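Local structure of leucine-rich repeat protein (Bacteroides thetaiotaomicron, 4ECN) at residues Y157-V162 / T222-S227. The protein is of unknown function but, as an extracellular leucine-rich repeat protein with two DUF4458 domains, probably binds other proteins. Numbering follows the deposited sequence.
Sequences YVDVTV and TTYSQS
Tyr224 and Asp159 both set CG anti to the carbonyl carbon (chi1 -58° for Tyr224), and from neighbouring antiparallel strands the phenol and carboxylate meet diagonally on one face of the sheet. Tyr224 OH donates to Asp159 OD2 at 2.5 Å, reaching it on the syn side but 30° out of the carboxylate plane. The two planes stand 75° apart, and Asp159 CG lies in the plane of the ring at its CE2 edge. OD1 of the same carboxylate accepts from Gly175 N, so strands on both flanks grip this buried acid.

Beneath them the backbones pair in register. Tyr157 and Tyr224 form one hydrogen-bonded pair, with Tyr224 N to Tyr157 O at 2.7 Å, and Asp159 and Thr222 form the next, with Asp159 N to Thr222 O at 2.8 Å. Between these, the non-hydrogen-bonded pair Val158 and Thr223 sends its side chains to the opposite face, where Val158 CG2 meets Thr223 CG2 at 3.7 Å.

A phenylalanine in place of Tyr224 would probably leave Asp159 OD2 without its hydroxyl donor and the carboxylate less firmly held. In this strand pairing of a DUF4458 domain, of the transthyretin clan, the backbone ladder sets the register while the phenol would partly offset the charge of the buried carboxylate, probably favouring its ionised form.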
ATOM      1  N   TYR A 157       6.082 -17.709 -41.759  1.00 63.75           N
ATOM      2  CA  TYR A 157       7.092 -17.176 -40.839  1.00 63.02           C
ATOM      3  C   TYR A 157       7.066 -17.907 -39.497  1.00 65.67           C
ATOM      4  O   TYR A 157       6.020 -18.416 -39.085  1.00 65.43           O
ATOM      5  CB  TYR A 157       6.883 -15.669 -40.614  1.00 64.27           C
ATOM      6  CG  TYR A 157       7.128 -14.857 -41.863  1.00 68.39           C
ATOM      7  CD1 TYR A 157       8.413 -14.453 -42.216  1.00 70.83           C
ATOM      8  CD2 TYR A 157       6.081 -14.527 -42.720  1.00 70.65           C
ATOM      9  CE1 TYR A 157       8.653 -13.752 -43.398  1.00 73.42           C
ATOM     10  CE2 TYR A 157       6.307 -13.820 -43.903  1.00 72.60           C
ATOM     11  CZ  TYR A 157       7.593 -13.424 -44.234  1.00 81.91           C
ATOM     12  OH  TYR A 157       7.806 -12.705 -45.390  1.00 84.25           O
ATOM     13  N   VAL A 158       8.224 -17.953 -38.816  1.00 60.49           N
ATOM     14  CA  VAL A 158       8.335 -18.594 -37.516  1.00 58.79           C
ATOM     15  C   VAL A 158       9.222 -17.737 -36.569  1.00 61.48           C
ATOM     16  O   VAL A 158      10.073 -16.962 -37.022  1.00 61.04           O
ATOM     17  CB  VAL A 158       8.864 -20.047 -37.647  1.00 62.48           C
ATOM     18  CG1 VAL A 158      10.369 -20.091 -37.896  1.00 61.83           C
ATOM     19  CG2 VAL A 158       8.493 -20.881 -36.429  1.00 62.19           C
ATOM     20  N   ASP A 159       8.972 -17.877 -35.250  1.00 56.46           N
ATOM     21  CA  ASP A 159       9.739 -17.290 -34.145  1.00 54.05           C
ATOM     22  C   ASP A 159      10.296 -18.409 -33.349  1.00 56.24           C
ATOM     23  O   ASP A 159       9.504 -19.208 -32.862  1.00 56.03           O
ATOM     24  CB  ASP A 159       8.884 -16.355 -33.246  1.00 54.66           C
ATOM     25  CG  ASP A 159       8.411 -15.044 -33.844  1.00 59.67           C
ATOM     26  OD1 ASP A 159       9.142 -14.467 -34.659  1.00 59.65           O
ATOM     27  OD2 ASP A 159       7.359 -14.555 -33.423  1.00 66.34           O
ATOM     28  N   VAL A 160      11.623 -18.554 -33.239  1.00 52.24           N
ATOM     29  CA  VAL A 160      12.049 -19.669 -32.404  1.00 51.41           C
ATOM     30  C   VAL A 160      12.916 -19.127 -31.258  1.00 52.85           C
ATOM     31  O   VAL A 160      13.666 -18.160 -31.409  1.00 50.95           O
ATOM     32  CB  VAL A 160      12.731 -20.873 -33.126  1.00 56.00           C
ATOM     33  CG1 VAL A 160      11.957 -21.283 -34.379  1.00 56.71           C
ATOM     34  CG2 VAL A 160      14.198 -20.631 -33.447  1.00 55.79           C
ATOM     35  N   THR A 161      12.725 -19.749 -30.090  1.00 49.25           N
ATOM     36  CA  THR A 161      13.485 -19.551 -28.870  1.00 48.05           C
ATOM     37  C   THR A 161      14.405 -20.726 -28.715  1.00 52.53           C
ATOM     38  O   THR A 161      13.936 -21.873 -28.661  1.00 51.92           O
ATOM     39  CB  THR A 161      12.581 -19.390 -27.625  1.00 53.73           C
ATOM     40  OG1 THR A 161      11.444 -18.586 -27.915  1.00 58.34           O
ATOM     41  CG2 THR A 161      13.344 -18.875 -26.398  1.00 45.21           C
ATOM     42  N   VAL A 162      15.708 -20.456 -28.646  1.00 49.65           N
ATOM     43  CA  VAL A 162      16.706 -21.494 -28.410  1.00 49.50           C
ATOM     44  C   VAL A 162      17.249 -21.293 -27.032  1.00 53.37           C
ATOM     45  O   VAL A 162      17.398 -20.146 -26.617  1.00 54.74           O
ATOM     46  CB  VAL A 162      17.837 -21.535 -29.465  1.00 53.26           C
ATOM     47  CG1 VAL A 162      17.301 -21.956 -30.833  1.00 53.37           C
ATOM     48  CG2 VAL A 162      18.598 -20.211 -29.536  1.00 52.54           C
ATOM     49  N   THR A 222       6.486 -19.671 -32.432  1.00 51.37           N
ATOM     50  CA  THR A 222       5.255 -19.048 -32.890  1.00 51.07           C
ATOM     51  C   THR A 222       5.299 -19.104 -34.414  1.00 55.30           C
ATOM     52  O   THR A 222       6.252 -18.590 -35.015  1.00 52.50           O
ATOM     53  CB  THR A 222       5.066 -17.641 -32.316  1.00 57.31           C
ATOM     54  OG1 THR A 222       5.102 -17.704 -30.892  1.00 64.01           O
ATOM     55  CG2 THR A 222       3.755 -17.031 -32.732  1.00 53.14           C
ATOM     56  N   THR A 223       4.314 -19.785 -35.034  1.00 54.78           N
ATOM     57  CA  THR A 223       4.234 -19.857 -36.502  1.00 56.19           C
ATOM     58  C   THR A 223       3.219 -18.808 -37.009  1.00 62.03           C
ATOM     59  O   THR A 223       2.260 -18.479 -36.305  1.00 60.73           O
ATOM     60  CB  THR A 223       3.891 -21.273 -37.003  1.00 61.08           C
ATOM     61  OG1 THR A 223       2.769 -21.772 -36.285  1.00 62.39           O
ATOM     62  CG2 THR A 223       5.058 -22.243 -36.879  1.00 55.08           C
ATOM     63  N   TYR A 224       3.449 -18.286 -38.230  1.00 61.33           N
ATOM     64  CA  TYR A 224       2.600 -17.275 -38.863  1.00 62.49           C
ATOM     65  C   TYR A 224       2.188 -17.626 -40.301  1.00 71.32           C
ATOM     66  O   TYR A 224       2.970 -18.206 -41.054  1.00 70.67           O
ATOM     67  CB  TYR A 224       3.317 -15.918 -38.906  1.00 62.76           C
ATOM     68  CG  TYR A 224       3.739 -15.395 -37.557  1.00 62.85           C
ATOM     69  CD1 TYR A 224       2.863 -14.652 -36.769  1.00 64.26           C
ATOM     70  CD2 TYR A 224       5.021 -15.630 -37.068  1.00 62.58           C
ATOM     71  CE1 TYR A 224       3.242 -14.188 -35.511  1.00 63.29           C
ATOM     72  CE2 TYR A 224       5.413 -15.165 -35.816  1.00 62.15           C
ATOM     73  CZ  TYR A 224       4.523 -14.443 -35.041  1.00 67.01           C
ATOM     74  OH  TYR A 224       4.917 -13.989 -33.803  1.00 63.20           O
ATOM     75  N   SER A 225       0.971 -17.207 -40.688  1.00 71.98           N
ATOM     76  CA  SER A 225       0.435 -17.338 -42.046  1.00 73.69           C
ATOM     77  C   SER A 225       0.342 -15.946 -42.667  1.00 79.79           C
ATOM     78  O   SER A 225      -0.099 -15.024 -41.989  1.00 78.59           O
ATOM     79  CB  SER A 225      -0.921 -18.040 -42.041  1.00 76.62           C
ATOM     80  OG  SER A 225      -1.917 -17.286 -41.368  1.00 81.24           O
ATOM     81  N   GLN A 226       0.798 -15.781 -43.924  1.00 79.49           N
ATOM     82  CA  GLN A 226       0.775 -14.491 -44.623  1.00 80.56           C
ATOM     83  C   GLN A 226      -0.295 -14.525 -45.706  1.00 88.88           C
ATOM     84  O   GLN A 226      -0.357 -15.485 -46.483  1.00 89.33           O
ATOM     85  CB  GLN A 226       2.163 -14.148 -45.221  1.00 81.33           C
ATOM     86  CG  GLN A 226       2.356 -12.690 -45.692  1.00 88.02           C
ATOM     87  CD  GLN A 226       2.866 -11.727 -44.627  1.00103.93           C
ATOM     88  OE1 GLN A 226       3.850 -11.977 -43.917  1.00 93.74           O
ATOM     89  NE2 GLN A 226       2.284 -10.542 -44.580  1.00 97.46           N
ATOM     90  N   SER A 227      -1.154 -13.486 -45.719  1.00 88.12           N
ATOM     91  CA  SER A 227      -2.240 -13.258 -46.687  1.00 90.26           C
ATOM     92  C   SER A 227      -2.189 -11.796 -47.121  1.00 95.44           C
ATOM     93  O   SER A 227      -2.638 -10.897 -46.392  1.00 94.23           O
ATOM     94  CB  SER A 227      -3.602 -13.635 -46.105  1.00 94.62           C
ATOM     95  OG  SER A 227      -4.651 -13.411 -47.035  1.00105.08           O
TER